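PDB 6XF9: packaging protein UL32 from Human herpesvirus 8 type M, which forms a pentameric ring required for packaging of the herpesviral genome and probably helps direct newly made capsids to nuclear replication compartments. Local coordinates for residues C296-L302 / C373-A377; L315-M320 / H366-D370. All coordinates share one frame; numbering follows the deposited sequence.

Interaction 1: residues C296-L302 / C373-A377. With ZN (zinc ion), chain P.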
ATOM      1  N   CYS D 296     -33.959  20.041   4.639  1.00 47.87           N
ATOM      2  CA  CYS D 296     -33.706  21.382   4.145  1.00 46.23           C
ATOM      3  C   CYS D 296     -35.011  22.076   3.805  1.00 45.08           C
ATOM      4  O   CYS D 296     -35.834  21.534   3.057  1.00 43.93           O
ATOM      5  CB  CYS D 296     -32.812  21.322   2.925  1.00 43.79           C
ATOM      6  SG  CYS D 296     -32.633  22.915   2.130  1.00 42.44           S
ATOM      7  N   LEU D 297     -35.222  23.267   4.373  1.00 56.73           N
ATOM      8  CA  LEU D 297     -36.501  23.939   4.155  1.00 55.86           C
ATOM      9  C   LEU D 297     -36.582  24.562   2.780  1.00 54.06           C
ATOM     10  O   LEU D 297     -37.665  24.604   2.194  1.00 53.25           O
ATOM     11  CB  LEU D 297     -36.731  25.033   5.188  1.00 56.90           C
ATOM     12  CG  LEU D 297     -37.444  24.605   6.452  1.00 57.93           C
ATOM     13  CD1 LEU D 297     -37.303  25.726   7.474  1.00 58.78           C
ATOM     14  CD2 LEU D 297     -38.890  24.349   6.114  1.00 57.06           C
ATOM     15  N   LEU D 298     -35.451  25.028   2.242  1.00 43.91           N
ATOM     16  CA  LEU D 298     -35.458  25.630   0.920  1.00 42.33           C
ATOM     17  C   LEU D 298     -35.709  24.602  -0.171  1.00 40.52           C
ATOM     18  O   LEU D 298     -36.174  24.958  -1.260  1.00 39.52           O
ATOM     19  CB  LEU D 298     -34.147  26.373   0.676  1.00 42.89           C
ATOM     20  CG  LEU D 298     -33.792  27.371   1.779  1.00 44.89           C
ATOM     21  CD1 LEU D 298     -32.439  27.986   1.548  1.00 45.63           C
ATOM     22  CD2 LEU D 298     -34.844  28.444   1.787  1.00 45.30           C
ATOM     23  N   CYS D 299     -35.363  23.338   0.062  1.00 45.96           N
ATOM     24  CA  CYS D 299     -35.743  22.305  -0.895  1.00 44.22           C
ATOM     25  C   CYS D 299     -37.236  22.028  -0.843  1.00 44.54           C
ATOM     26  O   CYS D 299     -37.830  21.681  -1.867  1.00 43.24           O
ATOM     27  CB  CYS D 299     -34.962  21.011  -0.646  1.00 44.37           C
ATOM     28  SG  CYS D 299     -33.231  21.022  -1.233  1.00 43.15           S
ATOM     29  N   GLU D 300     -37.851  22.116   0.339  1.00 55.26           N
ATOM     30  CA  GLU D 300     -39.306  22.041   0.401  1.00 55.30           C
ATOM     31  C   GLU D 300     -39.913  23.158  -0.435  1.00 54.19           C
ATOM     32  O   GLU D 300     -40.816  22.923  -1.242  1.00 53.49           O
ATOM     33  CB  GLU D 300     -39.784  22.146   1.851  1.00 57.21           C
ATOM     34  CG  GLU D 300     -39.138  21.147   2.793  1.00 59.07           C
ATOM     35  CD  GLU D 300     -39.357  19.715   2.391  1.00 59.30           C
ATOM     36  OE1 GLU D 300     -40.459  19.411   1.919  1.00 58.66           O
ATOM     37  OE2 GLU D 300     -38.412  18.896   2.504  1.00 60.25           O
ATOM     38  N   CYS D 301     -39.368  24.370  -0.314  1.00 56.67           N
ATOM     39  CA  CYS D 301     -39.896  25.495  -1.070  1.00 56.12           C
ATOM     40  C   CYS D 301     -39.791  25.262  -2.561  1.00 54.69           C
ATOM     41  O   CYS D 301     -40.644  25.727  -3.324  1.00 54.54           O
ATOM     42  CB  CYS D 301     -39.165  26.776  -0.688  1.00 57.29           C
ATOM     43  SG  CYS D 301     -39.561  27.264   0.993  1.00 59.31           S
ATOM     44  N   LEU D 302     -38.719  24.611  -3.008  1.00 51.21           N
ATOM     45  CA  LEU D 302     -38.580  24.337  -4.433  1.00 49.75           C
ATOM     46  C   LEU D 302     -39.772  23.557  -4.962  1.00 48.96           C
ATOM     47  O   LEU D 302     -40.216  23.787  -6.089  1.00 48.54           O
ATOM     48  CB  LEU D 302     -37.281  23.586  -4.714  1.00 48.97           C
ATOM     49  CG  LEU D 302     -35.996  24.398  -4.520  1.00 49.66           C
ATOM     50  CD1 LEU D 302     -34.819  23.569  -4.948  1.00 48.67           C
ATOM     51  CD2 LEU D 302     -36.024  25.675  -5.332  1.00 50.22           C
ATOM     52  N   CYS D 373     -29.131  19.290  -2.446  1.00 43.73           N
ATOM     53  CA  CYS D 373     -29.788  20.557  -2.750  1.00 44.26           C
ATOM     54  C   CYS D 373     -29.500  20.995  -4.176  1.00 43.19           C
ATOM     55  O   CYS D 373     -30.354  21.606  -4.835  1.00 43.26           O
ATOM     56  CB  CYS D 373     -29.352  21.629  -1.751  1.00 46.31           C
ATOM     57  SG  CYS D 373     -29.788  21.218  -0.019  1.00 48.73           S
ATOM     58  N   ALA D 374     -28.268  20.770  -4.642  1.00 44.26           N
ATOM     59  CA  ALA D 374     -27.884  21.136  -6.005  1.00 43.42           C
ATOM     60  C   ALA D 374     -28.631  20.306  -7.042  1.00 42.22           C
ATOM     61  O   ALA D 374     -28.999  20.815  -8.108  1.00 42.33           O
ATOM     62  CB  ALA D 374     -26.374  20.969  -6.176  1.00 43.35           C
ATOM     63  N   LEU D 375     -28.778  19.005  -6.794  1.00 47.43           N
ATOM     64  CA  LEU D 375     -29.523  18.155  -7.716  1.00 46.43           C
ATOM     65  C   LEU D 375     -30.972  18.613  -7.787  1.00 46.88           C
ATOM     66  O   LEU D 375     -31.529  18.800  -8.876  1.00 46.70           O
ATOM     67  CB  LEU D 375     -29.426  16.707  -7.247  1.00 46.12           C
ATOM     68  CG  LEU D 375     -29.922  15.593  -8.153  1.00 45.74           C
ATOM     69  CD1 LEU D 375     -29.038  15.510  -9.357  1.00 45.16           C
ATOM     70  CD2 LEU D 375     -29.893  14.276  -7.412  1.00 46.28           C
ATOM     71  N   ASN D 376     -31.565  18.891  -6.619  1.00 41.55           N
ATOM     72  CA  ASN D 376     -32.955  19.335  -6.520  1.00 41.89           C
ATOM     73  C   ASN D 376     -33.191  20.634  -7.284  1.00 42.07           C
ATOM     74  O   ASN D 376     -34.197  20.771  -7.983  1.00 41.95           O
ATOM     75  CB  ASN D 376     -33.317  19.514  -5.055  1.00 43.27           C
ATOM     76  CG  ASN D 376     -33.721  18.243  -4.403  1.00 43.83           C
ATOM     77  OD1 ASN D 376     -33.941  17.235  -5.065  1.00 43.23           O
ATOM     78  ND2 ASN D 376     -33.853  18.276  -3.088  1.00 45.64           N
ATOM     79  N   ALA D 377     -32.290  21.609  -7.160  1.00 40.73           N
ATOM     80  CA  ALA D 377     -32.444  22.821  -7.959  1.00 41.41           C
ATOM     81  C   ALA D 377     -32.323  22.541  -9.458  1.00 40.79           C
ATOM     82  O   ALA D 377     -32.952  23.239 -10.262  1.00 41.56           O
ATOM     83  CB  ALA D 377     -31.426  23.876  -7.531  1.00 42.94           C
TER
HETATM   84 ZN    ZN P 502     -31.795  22.336   0.043  1.00 47.64          ZN
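Cys296, Cys299 and Cys373 close on one zinc ion from two nearly parallel helices, an example of a metal joining elements distant in sequence. Each SG lies 2.3 Å from the zinc. His366 supplies the fourth ligand and completes a site of three cysteines and one histidine, whose first two cysteines form a CxxC pair. The thiolates stand well apart around the metal: Cys299 SG is 3.7 Å from Cys373 SG, and Cys296 SG is 3.9 Å from the same atom.

N-H groups hold two of the three sulfurs. Asn376, one turn beyond Cys373, directs ND2 at Cys299 SG in a 3.4 Å hydrogen bond that is almost straight, with an N-H...S angle of 175°. The sulfur lies in the plane of the amide, whose OD1 accepts from His87 N; with both ends engaged, the amide is held in rotation. Cys296 does double duty. Its SG, anti to the backbone N (chi1 172°), also accepts from Cys299 N at 3.5 Å, an N-cap bond at the start of helix 297-304. Both N-H groups would be expected to temper the negative charge gathered at the metal.

One turn along helix 297-304 from Cys299, Leu302 brings CD1 against the backbone of the other helix, 3.9 Å from Ala377 N, and alongside Ala377 CB. This apolar contact follows the metal along the groove between the helices.

The axes of 297-302 and 373-377 approach to 10.3 Å and run 13° from parallel. The zinc bridges helices 297-304 and 371-379 near their N-terminal ends. Helix 360-369 meets Leu298 and Leu302 through His366 and, for Leu298, Ile363 as well; helix 308-321 packs on Leu302, and helix 349-357 backs Leu298 and Cys301.

Interaction 2: residues L315-M320 / H366-D370. With ZN (zinc ion), chain P.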
ATOM      1  N   LEU D 315     -31.370  35.036  -5.735  1.00 47.30           N
ATOM      2  CA  LEU D 315     -30.613  35.231  -4.502  1.00 48.53           C
ATOM      3  C   LEU D 315     -29.164  34.776  -4.672  1.00 49.48           C
ATOM      4  O   LEU D 315     -28.231  35.452  -4.213  1.00 51.56           O
ATOM      5  CB  LEU D 315     -31.287  34.477  -3.359  1.00 47.08           C
ATOM      6  CG  LEU D 315     -30.614  34.465  -1.985  1.00 47.99           C
ATOM      7  CD1 LEU D 315     -30.323  35.870  -1.459  1.00 49.81           C
ATOM      8  CD2 LEU D 315     -31.437  33.654  -0.995  1.00 46.48           C
ATOM      9  N   GLN D 316     -28.951  33.641  -5.344  1.00 62.25           N
ATOM     10  CA  GLN D 316     -27.585  33.185  -5.574  1.00 62.88           C
ATOM     11  C   GLN D 316     -26.779  34.231  -6.322  1.00 65.47           C
ATOM     12  O   GLN D 316     -25.578  34.384  -6.070  1.00 67.35           O
ATOM     13  CB  GLN D 316     -27.568  31.862  -6.332  1.00 60.34           C
ATOM     14  CG  GLN D 316     -26.175  31.279  -6.428  1.00 60.60           C
ATOM     15  CD  GLN D 316     -26.153  29.975  -7.174  1.00 58.12           C
ATOM     16  OE1 GLN D 316     -27.124  29.614  -7.856  1.00 56.69           O
ATOM     17  NE2 GLN D 316     -25.080  29.203  -6.975  1.00 57.36           N
ATOM     18  N   CYS D 317     -27.405  34.897  -7.309  1.00 71.51           N
ATOM     19  CA  CYS D 317     -26.752  35.999  -8.022  1.00 73.37           C
ATOM     20  C   CYS D 317     -26.518  37.193  -7.102  1.00 75.07           C
ATOM     21  O   CYS D 317     -25.488  37.867  -7.207  1.00 76.75           O
ATOM     22  CB  CYS D 317     -27.568  36.414  -9.252  1.00 72.38           C
ATOM     23  SG  CYS D 317     -27.852  35.052 -10.441  1.00 70.93           S
ATOM     24  N   GLU D 318     -27.461  37.490  -6.203  1.00 75.87           N
ATOM     25  CA  GLU D 318     -27.236  38.611  -5.300  1.00 77.29           C
ATOM     26  C   GLU D 318     -26.067  38.310  -4.381  1.00 78.55           C
ATOM     27  O   GLU D 318     -25.220  39.178  -4.133  1.00 79.97           O
ATOM     28  CB  GLU D 318     -28.461  38.911  -4.424  1.00 76.42           C
ATOM     29  CG  GLU D 318     -29.714  39.521  -5.064  1.00 75.61           C
ATOM     30  CD  GLU D 318     -30.646  40.147  -3.997  1.00 75.47           C
ATOM     31  OE1 GLU D 318     -31.816  39.727  -3.851  1.00 74.00           O
ATOM     32  OE2 GLU D 318     -30.163  40.992  -3.212  1.00 76.77           O
ATOM     33  N   VAL D 319     -26.007  37.075  -3.871  1.00 50.17           N
ATOM     34  CA  VAL D 319     -24.936  36.690  -2.960  1.00 51.09           C
ATOM     35  C   VAL D 319     -23.579  36.753  -3.667  1.00 52.46           C
ATOM     36  O   VAL D 319     -22.600  37.279  -3.124  1.00 53.39           O
ATOM     37  CB  VAL D 319     -25.228  35.297  -2.375  1.00 49.59           C
ATOM     38  CG1 VAL D 319     -24.020  34.798  -1.616  1.00 50.55           C
ATOM     39  CG2 VAL D 319     -26.468  35.340  -1.489  1.00 47.86           C
ATOM     40  N   MET D 320     -23.510  36.257  -4.902  1.00 67.30           N
ATOM     41  CA  MET D 320     -22.263  36.286  -5.656  1.00 68.33           C
ATOM     42  C   MET D 320     -21.901  37.705  -6.111  1.00 69.39           C
ATOM     43  O   MET D 320     -20.762  38.154  -5.937  1.00 70.24           O
ATOM     44  CB  MET D 320     -22.391  35.362  -6.861  1.00 67.65           C
ATOM     45  CG  MET D 320     -22.584  33.907  -6.506  1.00 64.77           C
ATOM     46  SD  MET D 320     -21.257  33.306  -5.457  1.00 64.07           S
ATOM     47  CE  MET D 320     -20.227  32.552  -6.733  1.00 62.17           C
ATOM     48  N   HIS D 366     -27.644  25.244   1.158  1.00 42.90           N
ATOM     49  CA  HIS D 366     -28.529  24.912   0.048  1.00 40.88           C
ATOM     50  C   HIS D 366     -28.015  25.439  -1.274  1.00 40.06           C
ATOM     51  O   HIS D 366     -28.056  24.727  -2.276  1.00 38.20           O
ATOM     52  CB  HIS D 366     -29.942  25.465   0.311  1.00 42.04           C
ATOM     53  CG  HIS D 366     -30.867  25.334  -0.860  1.00 39.99           C
ATOM     54  ND1 HIS D 366     -31.549  24.167  -1.146  1.00 38.32           N
ATOM     55  CD2 HIS D 366     -31.195  26.215  -1.832  1.00 39.69           C
ATOM     56  CE1 HIS D 366     -32.263  24.344  -2.243  1.00 37.09           C
ATOM     57  NE2 HIS D 366     -32.057  25.573  -2.685  1.00 37.86           N
ATOM     58  N   LEU D 367     -27.502  26.665  -1.313  1.00 38.88           N
ATOM     59  CA  LEU D 367     -27.112  27.238  -2.599  1.00 38.84           C
ATOM     60  C   LEU D 367     -25.698  26.869  -3.020  1.00 38.44           C
ATOM     61  O   LEU D 367     -25.403  26.884  -4.220  1.00 38.14           O
ATOM     62  CB  LEU D 367     -27.222  28.766  -2.576  1.00 41.80           C
ATOM     63  CG  LEU D 367     -28.611  29.401  -2.508  1.00 42.09           C
ATOM     64  CD1 LEU D 367     -28.466  30.887  -2.238  1.00 45.07           C
ATOM     65  CD2 LEU D 367     -29.377  29.166  -3.781  1.00 40.43           C
ATOM     66  N   PHE D 368     -24.791  26.569  -2.076  1.00 36.28           N
ATOM     67  CA  PHE D 368     -23.381  26.438  -2.426  1.00 35.94           C
ATOM     68  C   PHE D 368     -22.721  25.142  -1.978  1.00 33.74           C
ATOM     69  O   PHE D 368     -21.644  24.841  -2.491  1.00 33.02           O
ATOM     70  CB  PHE D 368     -22.568  27.615  -1.850  1.00 38.96           C
ATOM     71  CG  PHE D 368     -23.081  28.999  -2.242  1.00 41.91           C
ATOM     72  CD1 PHE D 368     -22.755  29.559  -3.470  1.00 42.73           C
ATOM     73  CD2 PHE D 368     -23.878  29.739  -1.368  1.00 44.00           C
ATOM     74  CE1 PHE D 368     -23.220  30.829  -3.833  1.00 45.68           C
ATOM     75  CE2 PHE D 368     -24.347  31.024  -1.728  1.00 46.79           C
ATOM     76  CZ  PHE D 368     -24.015  31.557  -2.959  1.00 47.53           C
ATOM     77  N   CYS D 369     -23.318  24.362  -1.067  1.00 43.90           N
ATOM     78  CA  CYS D 369     -22.651  23.203  -0.470  1.00 42.51           C
ATOM     79  C   CYS D 369     -23.352  21.870  -0.701  1.00 40.59           C
ATOM     80  O   CYS D 369     -22.740  20.967  -1.281  1.00 39.10           O
ATOM     81  CB  CYS D 369     -22.458  23.388   1.039  1.00 43.91           C
ATOM     82  SG  CYS D 369     -21.440  24.786   1.391  1.00 46.35           S
ATOM     83  N   ASP D 370     -24.580  21.674  -0.235  1.00 47.58           N
ATOM     84  CA  ASP D 370     -25.085  20.304  -0.193  1.00 46.41           C
ATOM     85  C   ASP D 370     -25.314  19.789  -1.610  1.00 44.57           C
ATOM     86  O   ASP D 370     -25.884  20.503  -2.435  1.00 44.73           O
ATOM     87  CB  ASP D 370     -26.360  20.211   0.618  1.00 47.79           C
ATOM     88  CG  ASP D 370     -26.767  18.768   0.871  1.00 47.36           C
ATOM     89  OD1 ASP D 370     -27.343  18.161  -0.049  1.00 46.29           O
ATOM     90  OD2 ASP D 370     -26.475  18.215   1.960  1.00 48.39           O
TER
HETATM   91 ZN    ZN P 502     -31.795  22.336   0.043  1.00 47.64          ZN
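Phe368 turns its CG anti to its carbonyl carbon (chi1 -55°), which carries the ring across to helix 308-321, where Gln316, Val319 and Met320 receive it. Met320 folds back at its second and third torsions, bringing its sulfur to the ring: SD is 3.6 Å from Phe368 CE1. The sulfur approaches obliquely, making a Met-aromatic contact. The Gln316 chain runs past the ring in the opposite direction to the phenylalanine side chain. Its CG lies 4.0 Å from Phe368 CE1, the same ring carbon that meets the methionine sulfur, while the amide plane stands steeply to the ring. Val319 packs against the far end of the ring, with CG1 3.5 Å from Phe368 CZ and near CE2.

Leu367 makes a second apolar patch. Its CB lies above one face of the Phe368 ring, offset toward its rim. Leu367 CD1 lies against the Gln316 backbone and meets Leu315 CG at 4.2 Å, the two leucine side chains crossing at about a right angle, while Leu367 CD2 approaches Gln316 CB at 4.1 Å. Dispersion and shape thus carry most of this contact. At its polar margin, Gln316 NE2 comes to 3.6 Å from Leu367 O, and OE1 takes a weak bond from Gln313 NE2.

His366, which binds the zinc through ND1, is followed directly by Leu367 and Phe368, which pack on the other helix; the backbone here makes a wider pi-type turn at 366-369. Leu315 and Val319 also touch helix 329-338, and backbone bonds tie Phe368 to Ala457; His366 meanwhile packs on Leu298 and Leu302 of helix 297-304.

Overall arrangement
Interactions 1 and 2 illustrate how helices round one metal site also pack against a neighbour that carries no ligand. Both involve the same zinc ion, and their centres lie about 12 Å apart, with His366 of interaction 2 completing the coordination begun in interaction 1. Successive helices also connect them: 297-304 precedes 308-321, and 360-369 precedes 371-379. The pair nearer the chain centre, 297-304 with 371-379, is joined through zinc; the pair farther out mostly by apolar packing. Interaction 1 is buried, about 8 Å from the centre of the chain, and relies on metal and hydrogen bonds. Interaction 2, about 19 Å from it and partly buried, depends on apolar and sulfur-aromatic packing instead.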